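Local atomic coordinates of trehalose-6-phosphate phosphatase (Cryptococcus neoformans, PDB entry 5DX9), a protein that belongs to the trehalose-phosphatase family of the HAD clan, whose core is a Rossmann-like alpha/beta fold, and binds a magnesium ion. Residues A18-L23 against N201-L206; L22-Y27 against Y63-R68; R46-I51 against W77-R82; K190-R195 against P243-S248; G269-T274 against A284-T289. All coordinates share one frame; numbering follows the deposited sequence.

Interaction 1. Residues A18-L23 against N201-L206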
# COMPACT_ATOMS: atom_id res chain seq x y z
N ALA A 18 -1.08 18.16 14.92
CA ALA A 18 -0.97 18.28 13.47
C ALA A 18 -2.10 19.08 12.84
O ALA A 18 -3.25 19.02 13.28
CB ALA A 18 -0.90 16.90 12.84
N ASN A 19 -1.76 19.84 11.80
CA ASN A 19 -2.75 20.60 11.04
C ASN A 19 -3.38 19.77 9.93
O ASN A 19 -4.60 19.75 9.77
CB ASN A 19 -2.10 21.86 10.44
CG ASN A 19 -1.64 22.83 11.51
OD1 ASN A 19 -2.32 23.03 12.52
ND2 ASN A 19 -0.47 23.44 11.30
N LYS A 20 -2.54 19.08 9.16
CA LYS A 20 -3.02 18.18 8.11
C LYS A 20 -2.31 16.84 8.18
O LYS A 20 -1.08 16.77 8.14
CB LYS A 20 -2.84 18.81 6.73
CG LYS A 20 -3.74 18.19 5.67
CD LYS A 20 -4.50 19.26 4.91
CE LYS A 20 -5.74 18.68 4.24
NZ LYS A 20 -6.75 18.26 5.25
N ARG A 21 -3.09 15.77 8.27
CA ARG A 21 -2.53 14.44 8.50
C ARG A 21 -2.77 13.47 7.34
O ARG A 21 -3.91 13.27 6.91
CB ARG A 21 -3.12 13.87 9.80
CG ARG A 21 -2.89 14.76 11.01
CD ARG A 21 -3.40 14.13 12.29
NE ARG A 21 -4.86 14.13 12.34
CZ ARG A 21 -5.58 14.89 13.16
NH1 ARG A 21 -4.98 15.71 14.01
NH2 ARG A 21 -6.91 14.82 13.13
N LEU A 22 -1.69 12.89 6.84
CA LEU A 22 -1.76 11.87 5.80
C LEU A 22 -1.74 10.49 6.45
O LEU A 22 -0.74 10.09 7.05
CB LEU A 22 -0.60 12.02 4.81
CG LEU A 22 -0.69 11.26 3.49
CD1 LEU A 22 -1.98 11.60 2.75
CD2 LEU A 22 0.52 11.56 2.62
N LEU A 23 -2.85 9.77 6.35
CA LEU A 23 -2.98 8.47 7.00
C LEU A 23 -3.12 7.35 5.97
O LEU A 23 -4.14 7.24 5.29
CB LEU A 23 -4.17 8.46 7.96
CG LEU A 23 -4.18 9.56 9.03
CD1 LEU A 23 -5.39 9.41 9.96
CD2 LEU A 23 -2.88 9.56 9.82
N ASN A 201 -0.40 16.86 -1.35
CA ASN A 201 -0.67 17.45 -0.04
C ASN A 201 0.59 17.94 0.65
O ASN A 201 1.02 17.36 1.65
CB ASN A 201 -1.39 16.44 0.84
CG ASN A 201 -2.66 15.92 0.21
OD1 ASN A 201 -2.64 14.97 -0.57
ND2 ASN A 201 -3.79 16.55 0.55
N PRO A 202 1.18 19.02 0.13
CA PRO A 202 2.44 19.60 0.61
C PRO A 202 2.32 20.21 2.00
O PRO A 202 3.33 20.60 2.58
CB PRO A 202 2.74 20.69 -0.43
CG PRO A 202 1.86 20.40 -1.60
CD PRO A 202 0.64 19.76 -1.03
N ASP A 203 1.10 20.29 2.52
CA ASP A 203 0.87 20.89 3.83
C ASP A 203 0.80 19.85 4.93
O ASP A 203 0.57 20.18 6.10
CB ASP A 203 -0.41 21.73 3.81
CG ASP A 203 -1.62 20.94 3.36
OD1 ASP A 203 -2.74 21.26 3.81
OD2 ASP A 203 -1.46 20.00 2.55
N VAL A 204 0.98 18.58 4.57
CA VAL A 204 0.99 17.50 5.54
C VAL A 204 2.15 17.64 6.52
O VAL A 204 3.29 17.86 6.11
CB VAL A 204 1.07 16.13 4.84
CG1 VAL A 204 1.39 15.03 5.85
CG2 VAL A 204 -0.22 15.83 4.11
N ASP A 205 1.86 17.52 7.81
CA ASP A 205 2.89 17.63 8.83
C ASP A 205 2.91 16.41 9.74
O ASP A 205 3.68 16.35 10.70
CB ASP A 205 2.70 18.91 9.66
CG ASP A 205 1.31 19.01 10.26
OD1 ASP A 205 0.41 18.27 9.81
OD2 ASP A 205 1.11 19.84 11.18
N LEU A 206 2.07 15.43 9.43
CA LEU A 206 2.12 14.13 10.10
C LEU A 206 1.75 13.04 9.11
O LEU A 206 0.66 13.07 8.53
CB LEU A 206 1.18 14.08 11.30
CG LEU A 206 1.21 12.78 12.10
CD1 LEU A 206 2.48 12.68 12.92
CD2 LEU A 206 -0.02 12.64 12.98

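Interaction 2. Residues L22-Y27 against Y63-R68. Unlike the reference sequence in segment 22-27: N26 (reference Asp). With MG (magnesium ion), chain C; G6P (6-O-phosphono-alpha-D-glucopyranose), chain B.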
# COMPACT_ATOMS: atom_id res chain seq x y z
N LEU A 22 -1.69 12.89 6.84
CA LEU A 22 -1.76 11.87 5.80
C LEU A 22 -1.74 10.49 6.45
O LEU A 22 -0.74 10.09 7.05
CB LEU A 22 -0.60 12.02 4.81
CG LEU A 22 -0.69 11.26 3.49
CD1 LEU A 22 -1.98 11.60 2.75
CD2 LEU A 22 0.52 11.56 2.62
N LEU A 23 -2.85 9.77 6.35
CA LEU A 23 -2.98 8.47 7.00
C LEU A 23 -3.12 7.35 5.97
O LEU A 23 -4.14 7.24 5.29
CB LEU A 23 -4.17 8.46 7.96
CG LEU A 23 -4.18 9.56 9.03
CD1 LEU A 23 -5.39 9.41 9.96
CD2 LEU A 23 -2.88 9.56 9.82
N LEU A 24 -2.10 6.50 5.89
CA LEU A 24 -2.04 5.49 4.84
C LEU A 24 -2.04 4.08 5.42
O LEU A 24 -1.14 3.70 6.18
CB LEU A 24 -0.80 5.71 3.99
CG LEU A 24 -0.67 7.14 3.46
CD1 LEU A 24 0.68 7.36 2.78
CD2 LEU A 24 -1.82 7.47 2.52
N PHE A 25 -3.06 3.30 5.06
CA PHE A 25 -3.21 1.94 5.57
C PHE A 25 -3.21 0.88 4.48
O PHE A 25 -4.02 0.93 3.56
CB PHE A 25 -4.51 1.81 6.36
CG PHE A 25 -4.60 2.71 7.56
CD1 PHE A 25 -4.17 2.28 8.80
CD2 PHE A 25 -5.13 3.99 7.45
CE1 PHE A 25 -4.25 3.10 9.91
CE2 PHE A 25 -5.22 4.81 8.54
CZ PHE A 25 -4.78 4.37 9.78
N ASN A 26 -2.30 -0.09 4.60
CA ASN A 26 -2.42 -1.33 3.85
C ASN A 26 -3.64 -2.06 4.38
O ASN A 26 -4.13 -1.73 5.46
CB ASN A 26 -1.16 -2.18 3.98
CG ASN A 26 -1.24 -3.49 3.21
OD1 ASN A 26 -1.29 -4.57 3.79
ND2 ASN A 26 -1.25 -3.39 1.89
N TYR A 27 -4.15 -3.04 3.64
CA TYR A 27 -5.32 -3.75 4.13
C TYR A 27 -5.00 -5.12 4.71
O TYR A 27 -4.99 -5.29 5.93
CB TYR A 27 -6.39 -3.92 3.05
CG TYR A 27 -7.64 -4.53 3.65
CD1 TYR A 27 -8.36 -3.84 4.62
CD2 TYR A 27 -8.07 -5.80 3.29
CE1 TYR A 27 -9.49 -4.39 5.19
CE2 TYR A 27 -9.21 -6.36 3.85
CZ TYR A 27 -9.91 -5.64 4.80
OH TYR A 27 -11.04 -6.16 5.39
N TYR A 63 -6.18 7.06 3.02
CA TYR A 63 -6.12 6.17 1.87
C TYR A 63 -5.87 4.74 2.29
O TYR A 63 -5.19 4.48 3.29
CB TYR A 63 -5.01 6.60 0.90
CG TYR A 63 -5.42 7.61 -0.15
CD1 TYR A 63 -5.61 7.21 -1.47
CD2 TYR A 63 -5.59 8.95 0.16
CE1 TYR A 63 -5.97 8.12 -2.44
CE2 TYR A 63 -5.95 9.86 -0.80
CZ TYR A 63 -6.14 9.45 -2.11
OH TYR A 63 -6.50 10.36 -3.08
N LEU A 64 -6.43 3.80 1.53
CA LEU A 64 -5.99 2.42 1.60
C LEU A 64 -5.08 2.18 0.40
O LEU A 64 -5.41 2.56 -0.72
CB LEU A 64 -7.17 1.45 1.58
CG LEU A 64 -8.18 1.56 2.73
CD1 LEU A 64 -9.16 0.40 2.68
CD2 LEU A 64 -7.48 1.62 4.07
N ILE A 65 -3.92 1.58 0.64
CA ILE A 65 -3.00 1.25 -0.43
C ILE A 65 -2.77 -0.25 -0.41
O ILE A 65 -2.11 -0.78 0.48
CB ILE A 65 -1.66 2.00 -0.31
CG1 ILE A 65 -1.92 3.51 -0.27
CG2 ILE A 65 -0.73 1.65 -1.45
CD1 ILE A 65 -0.67 4.36 -0.29
N SER A 66 -3.34 -0.94 -1.39
CA SER A 66 -3.42 -2.39 -1.35
C SER A 66 -3.11 -3.05 -2.69
O SER A 66 -3.12 -2.40 -3.73
CB SER A 66 -4.82 -2.81 -0.88
OG SER A 66 -4.96 -4.21 -0.88
N GLY A 67 -2.84 -4.35 -2.65
CA GLY A 67 -2.66 -5.13 -3.86
C GLY A 67 -4.00 -5.65 -4.34
O GLY A 67 -4.11 -6.23 -5.42
N ARG A 68 -5.02 -5.44 -3.51
CA ARG A 68 -6.38 -5.84 -3.83
C ARG A 68 -6.92 -5.16 -5.08
O ARG A 68 -6.42 -4.12 -5.52
CB ARG A 68 -7.30 -5.54 -2.65
CG ARG A 68 -7.12 -6.47 -1.46
CD ARG A 68 -7.80 -7.81 -1.68
NE ARG A 68 -7.71 -8.65 -0.49
CZ ARG A 68 -8.47 -9.71 -0.27
NH1 ARG A 68 -9.40 -10.06 -1.15
NH2 ARG A 68 -8.32 -10.42 0.85
MG MG C . -0.81 -6.51 3.21
C1 G6P B . -4.47 -10.74 -0.81
C2 G6P B . -5.15 -10.64 -2.17
C3 G6P B . -4.16 -10.74 -3.31
C4 G6P B . -3.13 -9.63 -3.19
C5 G6P B . -2.56 -9.42 -1.78
C6 G6P B . -2.24 -7.93 -1.51
O1 G6P B . -3.95 -12.05 -0.55
O2 G6P B . -6.13 -11.67 -2.28
O3 G6P B . -4.82 -10.56 -4.57
O4 G6P B . -2.10 -10.00 -4.13
O5 G6P B . -3.43 -9.77 -0.69
O6 G6P B . -3.10 -7.38 -0.48
P G6P B . -2.64 -6.12 0.43
O1P G6P B . -3.87 -5.21 0.92
O2P G6P B . -1.95 -6.63 1.64
O3P G6P B . -1.62 -5.25 -0.46
O HOH W 1 -0.30 -8.53 3.37
O HOH W 2 0.60 -5.68 1.97

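Interaction 3. Residues R46-I51 against W77-R82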
# COMPACT_ATOMS: atom_id res chain seq x y z
N ARG A 46 -15.48 -2.80 14.67
CA ARG A 46 -14.59 -1.83 15.30
C ARG A 46 -13.63 -1.21 14.28
O ARG A 46 -13.34 -0.02 14.35
CB ARG A 46 -13.80 -2.50 16.43
CG ARG A 46 -14.65 -2.82 17.65
CD ARG A 46 -13.89 -3.71 18.63
NE ARG A 46 -12.63 -3.11 19.08
CZ ARG A 46 -11.76 -3.72 19.87
NH1 ARG A 46 -11.99 -4.94 20.30
NH2 ARG A 46 -10.64 -3.10 20.23
N THR A 47 -13.14 -2.03 13.35
CA THR A 47 -12.20 -1.56 12.34
C THR A 47 -12.87 -0.56 11.40
O THR A 47 -12.32 0.51 11.13
CB THR A 47 -11.64 -2.73 11.50
OG1 THR A 47 -10.83 -3.57 12.34
CG2 THR A 47 -10.79 -2.20 10.35
N ARG A 48 -14.05 -0.92 10.92
CA ARG A 48 -14.83 -0.05 10.05
C ARG A 48 -15.13 1.28 10.74
O ARG A 48 -15.07 2.34 10.11
CB ARG A 48 -16.13 -0.74 9.63
CG ARG A 48 -17.19 0.20 9.08
CD ARG A 48 -18.30 -0.57 8.36
NE ARG A 48 -18.71 -1.77 9.09
CZ ARG A 48 -18.27 -3.00 8.81
NH1 ARG A 48 -17.42 -3.19 7.82
NH2 ARG A 48 -18.70 -4.03 9.52
N ASN A 49 -15.43 1.22 12.03
CA ASN A 49 -15.73 2.42 12.80
C ASN A 49 -14.52 3.34 12.92
O ASN A 49 -14.64 4.56 12.78
CB ASN A 49 -16.24 2.05 14.19
CG ASN A 49 -17.60 1.37 14.15
OD1 ASN A 49 -18.30 1.43 13.14
ND2 ASN A 49 -17.97 0.74 15.26
N ALA A 50 -13.35 2.75 13.18
CA ALA A 50 -12.13 3.52 13.38
C ALA A 50 -11.76 4.32 12.13
O ALA A 50 -11.55 5.53 12.20
CB ALA A 50 -10.98 2.59 13.76
N ILE A 51 -11.69 3.63 10.99
CA ILE A 51 -11.36 4.28 9.73
C ILE A 51 -12.38 5.35 9.38
O ILE A 51 -12.04 6.39 8.82
CB ILE A 51 -11.29 3.26 8.57
CG1 ILE A 51 -10.28 2.15 8.89
CG2 ILE A 51 -10.93 3.95 7.27
CD1 ILE A 51 -8.85 2.62 8.94
N TRP A 77 -15.42 -0.84 1.48
CA TRP A 77 -15.00 0.50 1.91
C TRP A 77 -15.62 1.62 1.09
O TRP A 77 -15.49 2.79 1.44
CB TRP A 77 -13.47 0.61 1.87
CG TRP A 77 -12.78 -0.28 2.85
CD1 TRP A 77 -12.00 -1.36 2.56
CD2 TRP A 77 -12.81 -0.18 4.28
NE1 TRP A 77 -11.54 -1.94 3.72
CE2 TRP A 77 -12.02 -1.23 4.79
CE3 TRP A 77 -13.43 0.70 5.17
CZ2 TRP A 77 -11.84 -1.42 6.16
CZ3 TRP A 77 -13.24 0.51 6.53
CH2 TRP A 77 -12.45 -0.55 7.01
N GLY A 78 -16.29 1.27 -0.01
CA GLY A 78 -16.86 2.26 -0.91
C GLY A 78 -17.91 3.13 -0.25
O GLY A 78 -18.26 4.19 -0.77
N HIS A 79 -18.41 2.69 0.90
CA HIS A 79 -19.46 3.41 1.61
C HIS A 79 -18.92 4.62 2.39
O HIS A 79 -19.69 5.44 2.89
CB HIS A 79 -20.19 2.48 2.57
CG HIS A 79 -19.38 2.08 3.77
ND1 HIS A 79 -18.36 1.16 3.70
CD2 HIS A 79 -19.46 2.48 5.06
CE1 HIS A 79 -17.83 1.02 4.91
NE2 HIS A 79 -18.48 1.80 5.75
N LEU A 80 -17.59 4.71 2.50
CA LEU A 80 -16.97 5.87 3.14
C LEU A 80 -16.56 6.89 2.09
O LEU A 80 -15.61 6.68 1.34
CB LEU A 80 -15.77 5.45 3.99
CG LEU A 80 -16.11 4.69 5.28
CD1 LEU A 80 -14.85 4.42 6.10
CD2 LEU A 80 -17.13 5.46 6.10
N ASP A 81 -17.29 7.99 2.05
CA ASP A 81 -17.14 8.98 0.99
C ASP A 81 -15.78 9.66 0.99
O ASP A 81 -15.33 10.12 -0.05
CB ASP A 81 -18.24 10.04 1.10
CG ASP A 81 -18.19 11.05 -0.03
OD1 ASP A 81 -18.07 10.63 -1.20
OD2 ASP A 81 -18.25 12.26 0.26
N ARG A 82 -15.13 9.74 2.14
CA ARG A 82 -13.87 10.47 2.25
C ARG A 82 -12.65 9.55 2.19
O ARG A 82 -11.51 10.01 2.21
CB ARG A 82 -13.84 11.29 3.54
CG ARG A 82 -14.76 12.50 3.54
CD ARG A 82 -14.11 13.72 2.90
NE ARG A 82 -14.23 13.72 1.44
CZ ARG A 82 -13.38 14.33 0.62
NH1 ARG A 82 -12.33 14.98 1.11
NH2 ARG A 82 -13.57 14.29 -0.69

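Interaction 4. Residues K190-R195 against P243-S248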
# COMPACT_ATOMS: atom_id res chain seq x y z
N LYS A 190 3.27 0.58 -4.66
CA LYS A 190 2.62 1.31 -3.59
C LYS A 190 3.41 2.56 -3.21
O LYS A 190 2.85 3.52 -2.68
CB LYS A 190 2.44 0.41 -2.37
CG LYS A 190 1.53 -0.78 -2.61
CD LYS A 190 1.64 -1.74 -1.44
CE LYS A 190 0.66 -2.89 -1.57
NZ LYS A 190 0.92 -3.95 -0.55
N GLY A 191 4.71 2.54 -3.48
CA GLY A 191 5.58 3.66 -3.17
C GLY A 191 5.27 4.89 -4.00
O GLY A 191 5.28 6.01 -3.50
N GLU A 192 4.99 4.68 -5.29
CA GLU A 192 4.70 5.79 -6.19
C GLU A 192 3.39 6.47 -5.81
O GLU A 192 3.23 7.67 -6.00
CB GLU A 192 4.65 5.31 -7.64
CG GLU A 192 6.01 4.98 -8.22
CD GLU A 192 6.93 6.18 -8.22
OE1 GLU A 192 6.43 7.32 -8.18
OE2 GLU A 192 8.17 5.98 -8.26
N ILE A 193 2.46 5.69 -5.27
CA ILE A 193 1.18 6.23 -4.83
C ILE A 193 1.38 7.16 -3.64
O ILE A 193 0.81 8.25 -3.59
CB ILE A 193 0.19 5.12 -4.45
CG1 ILE A 193 -0.09 4.21 -5.65
CG2 ILE A 193 -1.09 5.71 -3.89
CD1 ILE A 193 -0.58 4.96 -6.88
N VAL A 194 2.19 6.71 -2.69
CA VAL A 194 2.52 7.51 -1.52
C VAL A 194 3.13 8.84 -1.93
O VAL A 194 2.83 9.88 -1.34
CB VAL A 194 3.50 6.77 -0.59
CG1 VAL A 194 3.96 7.68 0.53
CG2 VAL A 194 2.85 5.50 -0.04
N ARG A 195 3.98 8.81 -2.95
CA ARG A 195 4.66 10.01 -3.42
C ARG A 195 3.69 10.94 -4.13
O ARG A 195 3.75 12.16 -3.94
CB ARG A 195 5.82 9.63 -4.34
CG ARG A 195 6.83 8.73 -3.67
CD ARG A 195 8.25 9.15 -3.97
NE ARG A 195 8.70 8.68 -5.27
CZ ARG A 195 9.23 7.47 -5.47
NH1 ARG A 195 9.36 6.63 -4.46
NH2 ARG A 195 9.63 7.12 -6.69
N PRO A 243 6.06 13.56 -9.21
CA PRO A 243 6.40 12.14 -9.34
C PRO A 243 5.69 11.46 -10.50
O PRO A 243 4.73 11.99 -11.05
CB PRO A 243 5.94 11.56 -8.00
CG PRO A 243 4.77 12.41 -7.63
CD PRO A 243 5.09 13.80 -8.12
N VAL A 244 6.18 10.27 -10.86
CA VAL A 244 5.66 9.52 -12.00
C VAL A 244 4.17 9.20 -11.86
O VAL A 244 3.43 9.24 -12.83
CB VAL A 244 6.44 8.21 -12.20
CG1 VAL A 244 5.86 7.40 -13.34
CG2 VAL A 244 7.91 8.50 -12.44
N ALA A 245 3.75 8.90 -10.63
CA ALA A 245 2.35 8.56 -10.37
C ALA A 245 1.44 9.77 -10.55
O ALA A 245 0.22 9.66 -10.47
CB ALA A 245 2.20 7.99 -8.97
N VAL A 246 2.05 10.93 -10.80
CA VAL A 246 1.29 12.15 -11.06
C VAL A 246 1.35 12.53 -12.54
O VAL A 246 0.34 12.88 -13.14
CB VAL A 246 1.82 13.33 -10.22
CG1 VAL A 246 1.29 14.65 -10.76
CG2 VAL A 246 1.47 13.14 -8.75
N THR A 247 2.55 12.45 -13.11
CA THR A 247 2.79 12.95 -14.46
C THR A 247 2.31 12.00 -15.55
O THR A 247 1.87 12.44 -16.61
CB THR A 247 4.29 13.22 -14.68
OG1 THR A 247 5.04 12.02 -14.43
CG2 THR A 247 4.77 14.31 -13.74
N SER A 248 2.39 10.70 -15.28
CA SER A 248 2.02 9.69 -16.27
C SER A 248 0.54 9.75 -16.62
O SER A 248 0.14 9.37 -17.72
CB SER A 248 2.39 8.30 -15.76
OG SER A 248 1.78 8.03 -14.52
O HOH W 3 8.36 9.25 -9.18

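Interaction 5. Residues G269-T274 against A284-T289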
# COMPACT_ATOMS: atom_id res chain seq x y z
N GLY A 269 8.00 13.75 11.84
CA GLY A 269 6.57 13.66 11.65
C GLY A 269 6.10 12.42 10.90
O GLY A 269 4.90 12.21 10.74
N VAL A 270 7.04 11.60 10.45
CA VAL A 270 6.70 10.40 9.67
C VAL A 270 6.72 9.16 10.56
O VAL A 270 7.75 8.82 11.14
CB VAL A 270 7.66 10.19 8.48
CG1 VAL A 270 7.31 8.91 7.72
CG2 VAL A 270 7.64 11.39 7.55
N PHE A 271 5.58 8.49 10.64
CA PHE A 271 5.48 7.26 11.43
C PHE A 271 5.26 6.05 10.53
O PHE A 271 4.14 5.56 10.39
CB PHE A 271 4.36 7.39 12.46
CG PHE A 271 4.65 8.38 13.55
CD1 PHE A 271 5.11 7.96 14.79
CD2 PHE A 271 4.49 9.74 13.33
CE1 PHE A 271 5.38 8.87 15.79
CE2 PHE A 271 4.77 10.66 14.33
CZ PHE A 271 5.22 10.22 15.56
N ALA A 272 6.35 5.56 9.93
CA ALA A 272 6.28 4.39 9.07
C ALA A 272 6.31 3.12 9.91
O ALA A 272 7.29 2.84 10.60
CB ALA A 272 7.43 4.39 8.07
N THR A 273 5.22 2.36 9.84
CA THR A 273 5.04 1.21 10.72
C THR A 273 4.83 -0.08 9.93
O THR A 273 3.88 -0.20 9.15
CB THR A 273 3.85 1.43 11.67
OG1 THR A 273 4.01 2.67 12.36
CG2 THR A 273 3.75 0.30 12.68
N THR A 274 5.72 -1.04 10.14
CA THR A 274 5.52 -2.37 9.57
C THR A 274 4.75 -3.23 10.56
O THR A 274 4.82 -3.00 11.77
CB THR A 274 6.86 -3.06 9.22
OG1 THR A 274 6.59 -4.24 8.46
CG2 THR A 274 7.63 -3.43 10.49
N ALA A 284 10.72 0.67 7.56
CA ALA A 284 9.83 1.38 8.48
C ALA A 284 10.62 1.81 9.71
O ALA A 284 11.65 1.23 10.03
CB ALA A 284 8.65 0.51 8.87
N GLY A 285 10.13 2.84 10.40
CA GLY A 285 10.78 3.30 11.61
C GLY A 285 10.25 2.60 12.84
O GLY A 285 10.90 2.59 13.88
N TRP A 286 9.06 2.00 12.71
CA TRP A 286 8.38 1.36 13.83
C TRP A 286 7.78 0.01 13.46
O TRP A 286 7.77 -0.38 12.29
CB TRP A 286 7.27 2.25 14.38
CG TRP A 286 7.68 3.65 14.66
CD1 TRP A 286 7.62 4.71 13.80
CD2 TRP A 286 8.20 4.16 15.89
NE1 TRP A 286 8.09 5.85 14.42
CE2 TRP A 286 8.45 5.54 15.71
CE3 TRP A 286 8.50 3.58 17.13
CZ2 TRP A 286 8.97 6.34 16.71
CZ3 TRP A 286 9.02 4.39 18.13
CH2 TRP A 286 9.25 5.75 17.92
N HIS A 287 7.24 -0.69 14.45
CA HIS A 287 6.50 -1.92 14.20
C HIS A 287 5.34 -2.09 15.17
O HIS A 287 5.30 -1.48 16.24
CB HIS A 287 7.41 -3.16 14.28
CG HIS A 287 7.66 -3.63 15.68
ND1 HIS A 287 8.79 -3.26 16.40
CD2 HIS A 287 6.95 -4.44 16.50
CE1 HIS A 287 8.75 -3.82 17.59
NE2 HIS A 287 7.65 -4.54 17.68
N VAL A 288 4.41 -2.95 14.76
CA VAL A 288 3.36 -3.47 15.61
C VAL A 288 3.23 -4.94 15.25
O VAL A 288 3.36 -5.30 14.08
CB VAL A 288 2.04 -2.72 15.41
CG1 VAL A 288 0.88 -3.51 15.99
CG2 VAL A 288 2.12 -1.34 16.05
N THR A 289 3.00 -5.80 16.24
CA THR A 289 3.05 -7.24 16.00
C THR A 289 1.85 -7.78 15.22
O THR A 289 2.00 -8.71 14.43
CB THR A 289 3.17 -8.02 17.32
OG1 THR A 289 2.24 -7.51 18.27
CG2 THR A 289 4.57 -7.90 17.88
O HOH W 4 8.91 8.66 13.56

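Interaction 1. Residues A18-L23 against N201-L206
A18, N19, K20 and R21 meet D205 and L206 in a mostly polar contact at the starting ends of two neighbouring parallel strands of the central sheet, 21-25 and 206-211, each a few residues after a helix. D205 does most of the work. Its CG sits between its backbone N and carbonyl carbon (chi1 54°), and the carboxylate meets the N-H groups of N19 and K20. OD2 accepts from N19 N at 2.9 Å through its syn lone pair, in a nearly straight bond (173° at the hydrogen). OD1 takes K20 N at 3.1 Å, again on the syn side but 33° out of the carboxylate plane. In return, D205 N donates to K20 O at 3.1 Å, and further on L22 N donates to L206 O at 2.9 Å. Beside these bonds, L22 CB rests on V204 CG1 at 3.8 Å, and A18 CB lies against L206 CB. R21 CD meets L206 CD2 at 3.8 Å, while its guanidinium reaches D57 and N60. One aspartate thus engages two successive peptide N-H groups with its carboxylate and one carbonyl with its own N-H; the N-H dipoles probably help to stabilise the negative charge of D205.

Interaction 2. Residues L22-Y27 against Y63-R68
L24 and F25 lie against Y63 and L64 in the close-packed half of this contact, where parallel strands 22-25 and 63-65 run side by side in the central sheet. F25 is bonded through both its backbone N and its backbone O: F25 N donates to Y63 O at 3.0 Å, and F25 O accepts from I65 N at 3.0 Å, with that donor 42° above the carbonyl plane. L24 CD2 packs on Y63 CB at 3.7 Å on one face of the sheet; F25 CB meets L64 CD2 on the other. Toward the ligand the packing gives way to polar contacts, with two waters on the magnesium ion. N26, asparagine where the reference has aspartate, extends CG anti to its backbone N (chi1 -180°). Its OD1 binds magnesium at 2.1 Å, beside the waters and O2P of 6-O-phosphono-alpha-D-glucopyranose; D28 and D212 complete the site. N26 ND2 donates to I65 O at 3.1 Å and to O3P of the ligand at 3.0 Å, while G67 N reaches the same O3P at 2.7 Å. The amide of N26 is therefore fixed in rotation by metal, backbone and phosphate together, and the magnesium ion and N-H donors probably offset the phosphate charge.

Interaction 3. Residues R46-I51 against W77-R82
Helix 46-51 passes the type I beta turn W77-L80 with the CA atoms of R48 and W77 8.2 Å apart, so the W77 ring has to span the gap. The far corner of its six-membered ring does most of the touching: CH2 lies 3.9 Å from R48 CA and 3.9 Å from I51 CG1, while T47 CG2 comes up at the ring edge, near its plane, 4.1 Å from CH2. T47 and I51 each cross the indole at about a right angle. Two residues on, H79 crosses R48 at about a right angle, its NE2 3.5 Å from R48 CD. The guanidinium of R48 goes to E45 instead. I51 CG2 also touches L80 CD1 at 4.1 Å, again roughly perpendicular. The contact joins the crossover helix 45-56 to the turn that follows helix 70-77, on the sheet face that carries F25 and L64, an arrangement typical of consecutive beta-alpha-beta units in a Rossmann-like HAD core.

Interaction 4. Residues K190-R195 against P243-S248
E192 and R195, one helical turn apart, both direct their CB atoms at residues 243-245, the N-cap and first turn of the short helix 244-247, where A245 and P243 point back at them. E192 CB faces A245 CB at 3.9 Å, and the same methyl presses against E192 O at 3.2 Å, bringing the two CA atoms within 5.5 Å. Nearer the next turn, R195 CB meets P243 CB at 4.1 Å, and P243 CG lies 3.8 Å from R195 O. The E192 chain bends at its second torsion (chi2 -61°), and its carboxylate comes beside the first turn of the short helix. There OE1 accepts from a water at 2.9 Å, which in turn accepts from V244 N at 2.9 Å. OE2 forms a salt bridge with R195 NH2, modelled so short that its exact length is doubtful. Just past the segment, R196 donates to A245 O. Methyl and ring carbons pack on the helix backbone and CB atoms, and one water links a carboxylate to a helix N-terminus, where the helix dipole would probably favour the negative charge.

Interaction 5. Residues G269-T274 against A284-T289
W286 gives up the most surface here, followed by T274 and A272, along the parallel pairing of strands 270-274 and 286-288. The indole lies beside the F271 ring, planes 16° apart but slid so far that they barely overlap, with NE1 3.7 Å from F271 CD1. A water in the indole plane accepts from W286 NE1 at 3.1 Å and donates to V270 O at 2.7 Å, tying the ring to the neighbouring backbone. W286 N donates to A272 O at 2.9 Å, an oxygen that also receives a weak bond from G285 N. A284 CB packs close to that oxygen, 3.2 Å away. T274 N reaches W286 O at 3.0 Å from above the carbonyl plane, and T274 CG2 sits 3.5 Å from W286 O, near H287 CB. T274 OG1 turns to K280 instead. F220 of helix 217-225 covers A272, T274 and A284. Strand 286-288 thereby closes one edge of the parallel core of this Rossmann-like HAD sheet.

Overall arrangement
Interactions 1, 2 and 5 all belong to the central sheet, while 3 and 4 add helices and a turn around it. Strand 21-25 serves both interaction 1, at its start, and interaction 2, at its end, with centres about 16 Å apart. Interaction 2 contributes N26, S66 and G67 to the ligand and magnesium site. Interaction 3 adjoins it where L64 CD1 meets W77 CD1 at 3.3 Å, and interaction 4 where I65 CG2 meets K190 CG at 3.5 Å; K190 also forms a salt bridge to the ligand phosphate. Interaction 5 touches interaction 1 through L206 and F271, and the side chain of T274 lies about 9 Å from magnesium. Interactions 3 and 4 are farthest apart, with centres about 24 Å from each other.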